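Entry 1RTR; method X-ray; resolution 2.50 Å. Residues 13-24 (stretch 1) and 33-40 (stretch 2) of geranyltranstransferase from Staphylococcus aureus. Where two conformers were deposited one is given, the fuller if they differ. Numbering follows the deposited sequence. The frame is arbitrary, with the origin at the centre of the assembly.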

# COMPACT_ATOMS: atom_id res chain seq x y z
N VAL A 13 -7.78 -20.43 -6.12
CA VAL A 13 -6.94 -19.26 -5.88
C VAL A 13 -6.12 -18.95 -7.13
O VAL A 13 -6.11 -17.81 -7.60
CB VAL A 13 -6.05 -19.42 -4.60
CG1 VAL A 13 -4.89 -18.43 -4.58
CG2 VAL A 13 -6.88 -19.25 -3.34
N ASN A 14 -5.48 -19.96 -7.69
CA ASN A 14 -4.69 -19.77 -8.90
C ASN A 14 -5.50 -19.23 -10.10
O ASN A 14 -5.02 -18.34 -10.80
CB ASN A 14 -3.93 -21.05 -9.28
CG ASN A 14 -2.78 -21.36 -8.32
OD1 ASN A 14 -2.33 -22.51 -8.23
ND2 ASN A 14 -2.28 -20.34 -7.62
N ASN A 15 -6.72 -19.73 -10.29
CA ASN A 15 -7.58 -19.24 -11.38
C ASN A 15 -7.95 -17.77 -11.17
O ASN A 15 -7.91 -16.97 -12.10
CB ASN A 15 -8.82 -20.12 -11.55
CG ASN A 15 -8.49 -21.54 -11.97
OD1 ASN A 15 -7.56 -21.77 -12.75
ND2 ASN A 15 -9.25 -22.50 -11.46
N GLU A 16 -8.30 -17.43 -9.94
CA GLU A 16 -8.61 -16.05 -9.59
C GLU A 16 -7.41 -15.12 -9.74
O GLU A 16 -7.55 -14.00 -10.21
CB GLU A 16 -9.21 -15.96 -8.19
CG GLU A 16 -10.55 -16.66 -8.06
CD GLU A 16 -11.73 -15.79 -8.48
OE1 GLU A 16 -11.51 -14.62 -8.90
OE2 GLU A 16 -12.88 -16.27 -8.37
N LEU A 17 -6.22 -15.59 -9.37
CA LEU A 17 -5.03 -14.75 -9.44
C LEU A 17 -4.55 -14.50 -10.87
O LEU A 17 -3.98 -13.45 -11.15
CB LEU A 17 -3.90 -15.34 -8.60
CG LEU A 17 -3.98 -15.31 -7.07
CD1 LEU A 17 -2.83 -16.11 -6.49
CD2 LEU A 17 -3.96 -13.89 -6.52
N SER A 18 -4.77 -15.47 -11.76
CA SER A 18 -4.36 -15.36 -13.17
C SER A 18 -5.15 -14.30 -13.92
O SER A 18 -4.70 -13.76 -14.94
CB SER A 18 -4.50 -16.71 -13.89
OG SER A 18 -5.86 -17.02 -14.15
N VAL A 19 -6.33 -13.99 -13.41
CA VAL A 19 -7.24 -13.08 -14.07
C VAL A 19 -7.63 -11.91 -13.14
O VAL A 19 -8.69 -11.30 -13.30
CB VAL A 19 -8.47 -13.88 -14.61
CG1 VAL A 19 -9.52 -14.12 -13.52
CG2 VAL A 19 -9.06 -13.22 -15.85
N ALA A 20 -6.75 -11.58 -12.18
CA ALA A 20 -7.04 -10.58 -11.14
C ALA A 20 -6.60 -9.16 -11.51
O ALA A 20 -7.01 -8.20 -10.87
CB ALA A 20 -6.41 -10.99 -9.81
N ILE A 21 -5.76 -9.06 -12.53
CA ILE A 21 -5.31 -7.77 -13.06
C ILE A 21 -5.70 -7.71 -14.53
O ILE A 21 -5.41 -8.62 -15.29
CB ILE A 21 -3.76 -7.61 -12.88
CG1 ILE A 21 -3.33 -7.87 -11.43
CG2 ILE A 21 -3.29 -6.23 -13.34
CD1 ILE A 21 -3.94 -6.92 -10.40
N ASN A 22 -6.38 -6.63 -14.92
CA ASN A 22 -6.78 -6.45 -16.32
C ASN A 22 -5.66 -5.83 -17.15
O ASN A 22 -4.88 -5.01 -16.65
CB ASN A 22 -8.04 -5.59 -16.42
CG ASN A 22 -9.29 -6.33 -16.00
OD1 ASN A 22 -9.53 -7.46 -16.41
ND2 ASN A 22 -10.09 -5.68 -15.17
N LYS A 23 -5.61 -6.23 -18.42
CA LYS A 23 -4.55 -5.81 -19.34
C LYS A 23 -4.40 -4.29 -19.48
O LYS A 23 -5.37 -3.53 -19.37
CB LYS A 23 -4.72 -6.49 -20.71
CG LYS A 23 -4.34 -7.99 -20.74
CD LYS A 23 -3.08 -8.30 -19.89
CE LYS A 23 -3.04 -9.77 -19.45
NZ LYS A 23 -4.07 -10.10 -18.41
N SER A 24 -3.16 -3.87 -19.73
CA SER A 24 -2.74 -2.47 -19.79
C SER A 24 -3.55 -1.60 -20.77
O SER A 24 -3.72 -1.96 -21.94
CB SER A 24 -1.25 -2.36 -20.15
OG SER A 24 -0.64 -3.65 -20.23
N SER A 33 4.22 -7.68 -15.65
CA SER A 33 5.13 -7.80 -14.52
C SER A 33 4.39 -8.19 -13.23
O SER A 33 4.81 -9.10 -12.53
CB SER A 33 5.89 -6.50 -14.33
OG SER A 33 6.81 -6.60 -13.26
N MET A 34 3.30 -7.49 -12.92
CA MET A 34 2.45 -7.82 -11.78
C MET A 34 1.99 -9.27 -11.86
O MET A 34 2.18 -10.04 -10.91
CB MET A 34 1.21 -6.89 -11.72
CG MET A 34 1.49 -5.44 -11.26
SD MET A 34 0.21 -4.22 -11.73
CE MET A 34 -1.03 -4.58 -10.58
N LEU A 35 1.41 -9.64 -13.00
CA LEU A 35 0.89 -10.98 -13.26
C LEU A 35 1.97 -12.06 -13.24
O LEU A 35 1.73 -13.16 -12.75
CB LEU A 35 0.16 -11.01 -14.60
CG LEU A 35 -1.37 -11.11 -14.62
CD1 LEU A 35 -2.03 -11.21 -13.24
CD2 LEU A 35 -1.94 -9.95 -15.41
N TYR A 36 3.14 -11.73 -13.77
CA TYR A 36 4.27 -12.66 -13.76
C TYR A 36 4.56 -13.20 -12.36
O TYR A 36 4.61 -14.43 -12.17
CB TYR A 36 5.53 -12.02 -14.37
CG TYR A 36 6.74 -12.92 -14.40
CD1 TYR A 36 6.85 -13.97 -15.32
CD2 TYR A 36 7.79 -12.73 -13.50
CE1 TYR A 36 7.97 -14.81 -15.35
CE2 TYR A 36 8.93 -13.56 -13.52
CZ TYR A 36 9.00 -14.59 -14.44
OH TYR A 36 10.12 -15.40 -14.44
N SER A 37 4.76 -12.30 -11.39
CA SER A 37 5.04 -12.70 -10.01
C SER A 37 3.82 -13.29 -9.30
O SER A 37 3.94 -14.23 -8.52
CB SER A 37 5.58 -11.52 -9.20
OG SER A 37 6.76 -11.01 -9.78
N LEU A 38 2.65 -12.74 -9.59
CA LEU A 38 1.40 -13.22 -9.03
C LEU A 38 1.15 -14.68 -9.40
O LEU A 38 0.57 -15.43 -8.62
CB LEU A 38 0.24 -12.34 -9.48
CG LEU A 38 -0.92 -12.02 -8.53
CD1 LEU A 38 -0.46 -11.58 -7.14
CD2 LEU A 38 -1.81 -10.95 -9.17
N ASN A 39 1.60 -15.07 -10.60
CA ASN A 39 1.45 -16.44 -11.09
C ASN A 39 2.67 -17.33 -10.90
O ASN A 39 2.63 -18.51 -11.27
CB ASN A 39 1.05 -16.44 -12.57
CG ASN A 39 -0.33 -15.89 -12.80
OD1 ASN A 39 -0.53 -15.03 -13.67
ND2 ASN A 39 -1.30 -16.36 -12.03
N ALA A 40 3.75 -16.78 -10.33
CA ALA A 40 4.97 -17.54 -10.00
C ALA A 40 4.62 -18.92 -9.49
O ALA A 40 5.33 -19.89 -9.78
CB ALA A 40 5.82 -16.79 -8.97

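The helical parts of the two stretches, residues 13-18 and 33-38, run nearly antiparallel: their N-to-C directions differ by 169° and their axes approach to 10.4 Å. Together the stretches bury 438 Å², and no hydrogen bond crosses between them, so the contact rests mainly on apolar packing.

Along stretch 2, Ser 33 lies out of reach, and contact begins at Met 34. Its CA-to-CB bond points toward stretch 1, and its methyl CE lies 3.7 Å from Ile 21 CD1, a van der Waals contact between two side-chain tips. Leu 35 has the largest area covered by the other stretch, 85 Å². Its CA-to-CB bond points sideways, yet the end of the side chain comes nearer: CD2 sits 3.9 Å from Ile 21 CB and 3.7 Å from Lys 23 NZ, while CD1 lies 3.6 Å from Leu 17 O. The last two are packing distances between a methyl group and a polar atom. Both chi angles of Leu 35 lie between the usual wells.

Tyr 36 and Ser 37 make no contact, and the next residue to meet stretch 1 is Leu 38, one helical turn beyond Met 34; Leu 38 N donates to Met 34 O at 3.0 Å. Its CG is 4.1 Å from Leu 17 CD2, and its CD2 is 4.1 Å from Ile 21 CG1, so this one side chain packs against both residues. The backbones are also close here, with 6.6 Å between Leu 17 CA and Leu 38 CA.

At Asn 39 the backbones come closer still, its CA being 6.3 Å from Ser 18 CA. Asn 39 N donates to Leu 35 O at 2.9 Å, continuing the i-to-i+4 pattern, and its side chain ends near Ser 18. Ala 40 is beyond reach.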